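Local coordinates for dual specificity protein phosphatase 12 (Homo sapiens, PDB 4KI9) that removes phosphate from phosphotyrosine and from phosphoserine or phosphothreonine in proteins, the present chain being its catalytic domain, at residues Leu8-Ala13 with Arg95-Ile100; Thr28-Val33 with Ala84-Ser89. The protein carries 2 engineered substitutions. All blocks are in the same frame, centred on the assembly; numbering follows the deposited sequence.

Contact 1: Leu8-Ala13 with Arg95-Ile100; sequences LYFGGA and RSVAII. With PO4 (phosphate ion), chain B.
Phe10 of strand 8-11 faces Ser96 of helix 95-100, and the two segments run nearly antiparallel, their axes 8.4 Å apart at closest and turned by 156°. Ile100 carries most of the packing from the helix. Its CG1, anti to the carbonyl carbon (chi1 -67°), lies 3.7 Å from Phe10 CB, and the two side chains cross at about a right angle. Further out, Ile100 CD1 meets Leu8 CD2 tip to tip at 3.9 Å. Nearer the outer end of the Phe10 ring, Val97 CG2 approaches CE2 to 3.8 Å, the side chains crossing obliquely, and Leu119 of helix 112-122 also touches Phe10, Val97 and Ile100. This is the protein tyrosine phosphatase fold, in which the helix after the phosphate-binding P-loop packs on the central sheet. Ser96 OG sits 3.8 Å from Gly11 O without bonding to it; its hydrogen bond goes to the OG of Ser89, the engineered residue at the nucleophile position. At the N-terminal end of the helix, Arg95 grips the phosphate ion edge-on, near the guanidinium plane. Both Arg95 N and NE donate to phosphate O2, NE at 2.7 Å, while NH2 reaches phosphate O1 at 2.8 Å and NH1 is held by Ala56 O.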
ATOM      1  N   LEU A   8       9.454   1.892  -8.134  1.00 20.58           N
ATOM      2  CA  LEU A   8       8.296   1.863  -7.234  1.00 21.76           C
ATOM      3  C   LEU A   8       7.639   3.245  -7.116  1.00 25.56           C
ATOM      4  O   LEU A   8       8.246   4.200  -6.618  1.00 25.95           O
ATOM      5  CB  LEU A   8       8.712   1.332  -5.857  1.00 23.43           C
ATOM      6  CG  LEU A   8       7.707   0.644  -4.921  1.00 31.60           C
ATOM      7  CD1 LEU A   8       7.838   1.182  -3.507  1.00 24.19           C
ATOM      8  CD2 LEU A   8       6.253   0.688  -5.392  1.00 32.98           C
ATOM      9  N   TYR A   9       6.389   3.331  -7.560  1.00 21.21           N
ATOM     10  CA  TYR A   9       5.685   4.605  -7.666  1.00 23.69           C
ATOM     11  C   TYR A   9       4.356   4.545  -6.925  1.00 26.77           C
ATOM     12  O   TYR A   9       3.776   3.469  -6.766  1.00 21.83           O
ATOM     13  CB  TYR A   9       5.424   4.943  -9.143  1.00 27.79           C
ATOM     14  CG  TYR A   9       6.667   5.069 -10.015  1.00 29.30           C
ATOM     15  CD1 TYR A   9       7.338   3.942 -10.491  1.00 31.84           C
ATOM     16  CD2 TYR A   9       7.153   6.320 -10.380  1.00 36.08           C
ATOM     17  CE1 TYR A   9       8.469   4.061 -11.296  1.00 30.90           C
ATOM     18  CE2 TYR A   9       8.277   6.452 -11.173  1.00 39.71           C
ATOM     19  CZ  TYR A   9       8.930   5.327 -11.631  1.00 40.10           C
ATOM     20  OH  TYR A   9      10.041   5.478 -12.426  1.00 40.85           O
ATOM     21  N   PHE A  10       3.873   5.698  -6.462  1.00 22.80           N
ATOM     22  CA  PHE A  10       2.520   5.778  -5.934  1.00 24.56           C
ATOM     23  C   PHE A  10       1.838   7.067  -6.381  1.00 31.38           C
ATOM     24  O   PHE A  10       2.504   8.041  -6.731  1.00 35.19           O
ATOM     25  CB  PHE A  10       2.482   5.610  -4.408  1.00 26.85           C
ATOM     26  CG  PHE A  10       2.789   6.869  -3.634  1.00 26.62           C
ATOM     27  CD1 PHE A  10       4.098   7.232  -3.370  1.00 29.45           C
ATOM     28  CD2 PHE A  10       1.767   7.668  -3.141  1.00 33.66           C
ATOM     29  CE1 PHE A  10       4.387   8.386  -2.647  1.00 34.81           C
ATOM     30  CE2 PHE A  10       2.051   8.830  -2.419  1.00 33.69           C
ATOM     31  CZ  PHE A  10       3.360   9.183  -2.173  1.00 34.23           C
ATOM     32  N   GLY A  11       0.511   7.065  -6.393  1.00 28.78           N
ATOM     33  CA  GLY A  11      -0.231   8.229  -6.847  1.00 35.31           C
ATOM     34  C   GLY A  11      -1.722   8.040  -6.674  1.00 36.42           C
ATOM     35  O   GLY A  11      -2.159   7.090  -6.028  1.00 32.69           O
ATOM     36  N   GLY A  12      -2.503   8.954  -7.241  1.00 35.53           N
ATOM     37  CA  GLY A  12      -3.947   8.894  -7.141  1.00 35.97           C
ATOM     38  C   GLY A  12      -4.595   8.462  -8.440  1.00 45.19           C
ATOM     39  O   GLY A  12      -3.946   7.868  -9.296  1.00 44.66           O
ATOM     40  N   ALA A  13      -5.882   8.763  -8.585  1.00 50.06           N
ATOM     41  CA  ALA A  13      -6.637   8.399  -9.779  1.00 51.43           C
ATOM     42  C   ALA A  13      -6.022   8.974 -11.054  1.00 49.79           C
ATOM     43  O   ALA A  13      -6.151   8.385 -12.127  1.00 57.54           O
ATOM     44  CB  ALA A  13      -8.090   8.845  -9.642  1.00 56.58           C
ATOM     45  N   ARG A  95      -4.918   5.534   1.362  1.00 23.95           N
ATOM     46  CA  ARG A  95      -4.884   4.087   1.106  1.00 24.40           C
ATOM     47  C   ARG A  95      -3.580   3.620   0.436  1.00 22.96           C
ATOM     48  O   ARG A  95      -2.948   2.651   0.869  1.00 21.69           O
ATOM     49  CB  ARG A  95      -6.095   3.667   0.274  1.00 23.47           C
ATOM     50  CG  ARG A  95      -7.426   3.658   1.039  1.00 22.31           C
ATOM     51  CD  ARG A  95      -8.624   3.541   0.079  1.00 23.29           C
ATOM     52  NE  ARG A  95      -8.888   4.801  -0.614  1.00 29.14           N
ATOM     53  CZ  ARG A  95      -9.972   5.053  -1.345  1.00 27.69           C
ATOM     54  NH1 ARG A  95     -10.913   4.131  -1.482  1.00 24.85           N
ATOM     55  NH2 ARG A  95     -10.120   6.241  -1.932  1.00 30.16           N
ATOM     56  N   SER A  96      -3.167   4.315  -0.616  1.00 21.98           N
ATOM     57  CA  SER A  96      -1.954   3.933  -1.329  1.00 23.67           C
ATOM     58  C   SER A  96      -0.732   4.216  -0.455  1.00 29.69           C
ATOM     59  O   SER A  96       0.220   3.442  -0.429  1.00 24.04           O
ATOM     60  CB  SER A  96      -1.871   4.708  -2.637  1.00 25.03           C
ATOM     61  OG  SER A  96      -2.010   6.095  -2.375  1.00 24.95           O
ATOM     62  N   VAL A  97      -0.775   5.330   0.274  1.00 28.48           N
ATOM     63  CA  VAL A  97       0.276   5.685   1.220  1.00 21.95           C
ATOM     64  C   VAL A  97       0.480   4.617   2.302  1.00 16.57           C
ATOM     65  O   VAL A  97       1.611   4.257   2.614  1.00 23.89           O
ATOM     66  CB  VAL A  97      -0.018   7.065   1.875  1.00 28.07           C
ATOM     67  CG1 VAL A  97       0.899   7.309   3.052  1.00 31.81           C
ATOM     68  CG2 VAL A  97       0.135   8.177   0.838  1.00 32.35           C
ATOM     69  N   ALA A  98      -0.612   4.106   2.866  1.00 22.60           N
ATOM     70  CA  ALA A  98      -0.527   3.009   3.835  1.00 22.49           C
ATOM     71  C   ALA A  98       0.137   1.752   3.242  1.00 21.21           C
ATOM     72  O   ALA A  98       0.989   1.113   3.878  1.00 18.13           O
ATOM     73  CB  ALA A  98      -1.911   2.677   4.382  1.00 18.33           C
ATOM     74  N   ILE A  99      -0.243   1.401   2.019  1.00 18.37           N
ATOM     75  CA  ILE A  99       0.327   0.215   1.374  1.00 21.52           C
ATOM     76  C   ILE A  99       1.823   0.384   1.138  1.00 19.81           C
ATOM     77  O   ILE A  99       2.611  -0.520   1.412  1.00 18.29           O
ATOM     78  CB  ILE A  99      -0.373  -0.104   0.029  1.00 20.58           C
ATOM     79  CG1 ILE A  99      -1.833  -0.495   0.260  1.00 26.55           C
ATOM     80  CG2 ILE A  99       0.350  -1.221  -0.724  1.00 16.98           C
ATOM     81  CD1 ILE A  99      -2.031  -1.652   1.236  1.00 28.58           C
ATOM     82  N   ILE A 100       2.219   1.534   0.605  1.00 21.09           N
ATOM     83  CA  ILE A 100       3.644   1.792   0.380  1.00 21.28           C
ATOM     84  C   ILE A 100       4.420   1.713   1.691  1.00 25.60           C
ATOM     85  O   ILE A 100       5.484   1.089   1.763  1.00 22.09           O
ATOM     86  CB  ILE A 100       3.867   3.178  -0.255  1.00 25.32           C
ATOM     87  CG1 ILE A 100       3.289   3.198  -1.665  1.00 21.46           C
ATOM     88  CG2 ILE A 100       5.358   3.512  -0.305  1.00 26.37           C
ATOM     89  CD1 ILE A 100       4.020   2.256  -2.613  1.00 24.88           C
TER
HETATM   90  P   PO4 B 201      -7.022   8.001  -0.715  1.00 32.99           P
HETATM   91  O1  PO4 B 201      -7.909   7.947  -1.937  1.00 37.17           O
HETATM   92  O2  PO4 B 201      -7.198   6.747   0.101  1.00 27.77           O
HETATM   93  O3  PO4 B 201      -5.581   8.193  -1.113  1.00 25.13           O
HETATM   94  O4  PO4 B 201      -7.456   9.160   0.157  1.00 35.69           O

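Contact 2: Thr28-Val33 with Ala84-Ser89; sequences TAVLTV and AVLVHS. Engineered in segment 84-89: Ser89 (natural residue Cys). With PO4 (phosphate ion), chain B.
Strands 28-33 and 84-88 pair in parallel, in register from Ala29 with Val85 to Thr32 with His88. Backbone hydrogen bonds alternate between them: Leu86 N gives to Ala29 O, Leu31 N to Leu86 O at 2.8 Å, His88 N to Leu31 O, and Val33 N to His88 O at 2.9 Å. At the start, Ala84 O takes Thr28 N and, weakly, Ala29 N, while one water joins Thr28 OG1 to Ala84 N. Apolar contacts lie on both faces. Ala29 CB meets Val85 CG2 at 4.0 Å on the face covered by helix 68-80, and on the other Val30 CG1 comes to the edge of the His88 ring, 3.7 Å from CD2. Polar side-chain contacts centre on that ring, which lies beside Thr32, with His88 CG between backbone N and carbonyl carbon (chi1 80°): His88 NE2 and Thr32 OG1 share a 2.7 Å hydrogen bond, and His88 ND1 donates to Ser89 O at 3.1 Å, the oxygen lying 16° out of the ring plane. With an alanine at His88, Thr32 OG1 and Ser89 O would probably lose these partners, and the start of the loop after the strand would be held less firmly. Ser89, engineered in place of the natural cysteine, donates from OG to phosphate O3 at 2.7 Å. Bonded at both ring nitrogens, the imidazole is fixed in rotation and ties the strand pair to the residue that opens the phosphate-binding loop.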
ATOM      1  N   THR A  28       4.498  -2.071 -15.302  1.00 22.90           N
ATOM      2  CA  THR A  28       3.751  -3.217 -15.806  1.00 21.24           C
ATOM      3  C   THR A  28       3.074  -3.990 -14.682  1.00 22.07           C
ATOM      4  O   THR A  28       2.552  -5.080 -14.905  1.00 21.46           O
ATOM      5  CB  THR A  28       4.625  -4.182 -16.620  1.00 20.89           C
ATOM      6  OG1 THR A  28       5.706  -4.658 -15.804  1.00 25.22           O
ATOM      7  CG2 THR A  28       5.169  -3.495 -17.874  1.00 21.95           C
ATOM      8  N   ALA A  29       3.085  -3.419 -13.482  1.00 21.67           N
ATOM      9  CA  ALA A  29       2.376  -4.000 -12.345  1.00 16.62           C
ATOM     10  C   ALA A  29       1.657  -2.894 -11.592  1.00 22.22           C
ATOM     11  O   ALA A  29       2.266  -1.898 -11.205  1.00 20.88           O
ATOM     12  CB  ALA A  29       3.332  -4.759 -11.432  1.00 14.87           C
ATOM     13  N   VAL A  30       0.351  -3.053 -11.398  1.00 20.54           N
ATOM     14  CA  VAL A  30      -0.436  -1.997 -10.781  1.00 21.11           C
ATOM     15  C   VAL A  30      -1.275  -2.541  -9.648  1.00 21.77           C
ATOM     16  O   VAL A  30      -2.083  -3.452  -9.846  1.00 19.76           O
ATOM     17  CB  VAL A  30      -1.353  -1.289 -11.809  1.00 22.53           C
ATOM     18  CG1 VAL A  30      -2.242  -0.255 -11.105  1.00 20.42           C
ATOM     19  CG2 VAL A  30      -0.519  -0.620 -12.907  1.00 23.76           C
ATOM     20  N   LEU A  31      -1.058  -1.999  -8.455  1.00 15.73           N
ATOM     21  CA  LEU A  31      -1.869  -2.357  -7.307  1.00 19.44           C
ATOM     22  C   LEU A  31      -2.842  -1.222  -7.080  1.00 21.16           C
ATOM     23  O   LEU A  31      -2.444  -0.104  -6.745  1.00 19.49           O
ATOM     24  CB  LEU A  31      -1.006  -2.563  -6.060  1.00 15.66           C
ATOM     25  CG  LEU A  31      -1.686  -3.247  -4.857  1.00 19.25           C
ATOM     26  CD1 LEU A  31      -0.606  -3.736  -3.899  1.00 21.03           C
ATOM     27  CD2 LEU A  31      -2.636  -2.323  -4.095  1.00 18.65           C
ATOM     28  N   THR A  32      -4.117  -1.521  -7.274  1.00 21.17           N
ATOM     29  CA  THR A  32      -5.196  -0.585  -6.991  1.00 20.95           C
ATOM     30  C   THR A  32      -5.759  -0.858  -5.593  1.00 22.31           C
ATOM     31  O   THR A  32      -6.212  -1.963  -5.299  1.00 18.61           O
ATOM     32  CB  THR A  32      -6.328  -0.734  -8.024  1.00 21.24           C
ATOM     33  OG1 THR A  32      -5.805  -0.530  -9.348  1.00 24.85           O
ATOM     34  CG2 THR A  32      -7.460   0.248  -7.743  1.00 24.97           C
ATOM     35  N   VAL A  33      -5.703   0.144  -4.720  1.00 20.19           N
ATOM     36  CA  VAL A  33      -6.359   0.042  -3.425  1.00 20.04           C
ATOM     37  C   VAL A  33      -7.385   1.172  -3.354  1.00 25.71           C
ATOM     38  O   VAL A  33      -7.043   2.329  -3.142  1.00 26.36           O
ATOM     39  CB  VAL A  33      -5.336   0.040  -2.242  1.00 24.07           C
ATOM     40  CG1 VAL A  33      -4.312   1.177  -2.381  1.00 24.12           C
ATOM     41  CG2 VAL A  33      -6.054   0.091  -0.898  1.00 24.08           C
ATOM     42  N   ALA A  84       8.500  -2.477 -12.927  1.00 24.33           N
ATOM     43  CA  ALA A  84       8.129  -1.238 -12.228  1.00 24.19           C
ATOM     44  C   ALA A  84       6.679  -1.310 -11.772  1.00 22.86           C
ATOM     45  O   ALA A  84       5.802  -1.778 -12.515  1.00 24.09           O
ATOM     46  CB  ALA A  84       8.339  -0.020 -13.111  1.00 19.56           C
ATOM     47  N   VAL A  85       6.433  -0.825 -10.559  1.00 18.03           N
ATOM     48  CA  VAL A  85       5.142  -0.967  -9.897  1.00 20.43           C
ATOM     49  C   VAL A  85       4.490   0.385  -9.584  1.00 25.75           C
ATOM     50  O   VAL A  85       5.151   1.309  -9.108  1.00 27.70           O
ATOM     51  CB  VAL A  85       5.317  -1.729  -8.558  1.00 23.65           C
ATOM     52  CG1 VAL A  85       4.013  -1.763  -7.772  1.00 21.92           C
ATOM     53  CG2 VAL A  85       5.813  -3.122  -8.815  1.00 21.98           C
ATOM     54  N   LEU A  86       3.191   0.493  -9.853  1.00 17.47           N
ATOM     55  CA  LEU A  86       2.397   1.633  -9.394  1.00 17.75           C
ATOM     56  C   LEU A  86       1.420   1.159  -8.328  1.00 21.07           C
ATOM     57  O   LEU A  86       0.703   0.177  -8.532  1.00 20.89           O
ATOM     58  CB  LEU A  86       1.611   2.239 -10.560  1.00 19.57           C
ATOM     59  CG  LEU A  86       0.596   3.325 -10.151  1.00 28.29           C
ATOM     60  CD1 LEU A  86       1.284   4.548  -9.525  1.00 28.70           C
ATOM     61  CD2 LEU A  86      -0.289   3.740 -11.327  1.00 28.86           C
ATOM     62  N   VAL A  87       1.402   1.838  -7.186  1.00 18.29           N
ATOM     63  CA  VAL A  87       0.367   1.608  -6.173  1.00 21.13           C
ATOM     64  C   VAL A  87      -0.488   2.855  -6.153  1.00 23.72           C
ATOM     65  O   VAL A  87       0.026   3.955  -5.918  1.00 24.74           O
ATOM     66  CB  VAL A  87       0.956   1.427  -4.758  1.00 20.40           C
ATOM     67  CG1 VAL A  87      -0.174   1.251  -3.743  1.00 20.37           C
ATOM     68  CG2 VAL A  87       1.906   0.240  -4.715  1.00 21.89           C
ATOM     69  N   HIS A  88      -1.778   2.724  -6.425  1.00 22.02           N
ATOM     70  CA  HIS A  88      -2.621   3.923  -6.451  1.00 23.72           C
ATOM     71  C   HIS A  88      -3.934   3.771  -5.698  1.00 27.76           C
ATOM     72  O   HIS A  88      -4.494   2.672  -5.599  1.00 22.09           O
ATOM     73  CB  HIS A  88      -2.911   4.365  -7.892  1.00 30.10           C
ATOM     74  CG  HIS A  88      -4.001   3.578  -8.553  1.00 30.59           C
ATOM     75  ND1 HIS A  88      -5.307   4.006  -8.582  1.00 25.50           N
ATOM     76  CD2 HIS A  88      -3.980   2.386  -9.198  1.00 31.64           C
ATOM     77  CE1 HIS A  88      -6.048   3.117  -9.224  1.00 30.53           C
ATOM     78  NE2 HIS A  88      -5.266   2.125  -9.608  1.00 30.72           N
ATOM     79  N   SER A  89      -4.411   4.899  -5.172  1.00 25.13           N
ATOM     80  CA  SER A  89      -5.737   5.011  -4.584  1.00 24.45           C
ATOM     81  C   SER A  89      -6.529   6.057  -5.383  1.00 32.00           C
ATOM     82  O   SER A  89      -6.295   6.223  -6.577  1.00 39.72           O
ATOM     83  CB  SER A  89      -5.620   5.413  -3.114  1.00 31.53           C
ATOM     84  OG  SER A  89      -4.682   6.466  -2.933  1.00 38.30           O
TER
HETATM   85  P   PO4 B 201      -7.022   8.001  -0.715  1.00 32.99           P
HETATM   86  O1  PO4 B 201      -7.909   7.947  -1.937  1.00 37.17           O
HETATM   87  O2  PO4 B 201      -7.198   6.747   0.101  1.00 27.77           O
HETATM   88  O3  PO4 B 201      -5.581   8.193  -1.113  1.00 25.13           O
HETATM   89  O4  PO4 B 201      -7.456   9.160   0.157  1.00 35.69           O
HETATM   90  O   HOH W   1       8.111  -3.045 -15.682  1.00 28.21           O

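Overall arrangement
From the N terminus, the chain runs through strand 8-11, then strand 27-34, whose partner 84-88 comes some fifty residues later and closes the inner loop at contact 2. Only after the phosphate-binding turn does helix 95-108 return to strand 8-11, closing the outer loop at contact 1, within which contact 2 falls entirely. Strand 84-88 lies between strands 8-11 and 27-34 in the sheet, so the two contacts adjoin: Tyr9 N probably bonds to Val85 O, and Phe10 CB packs on Val87 O. Contact 2 joins two strands within the sheet, contact 1 sets a helix against it, and segments 84-89 and 95-100 hold the same phosphate ion.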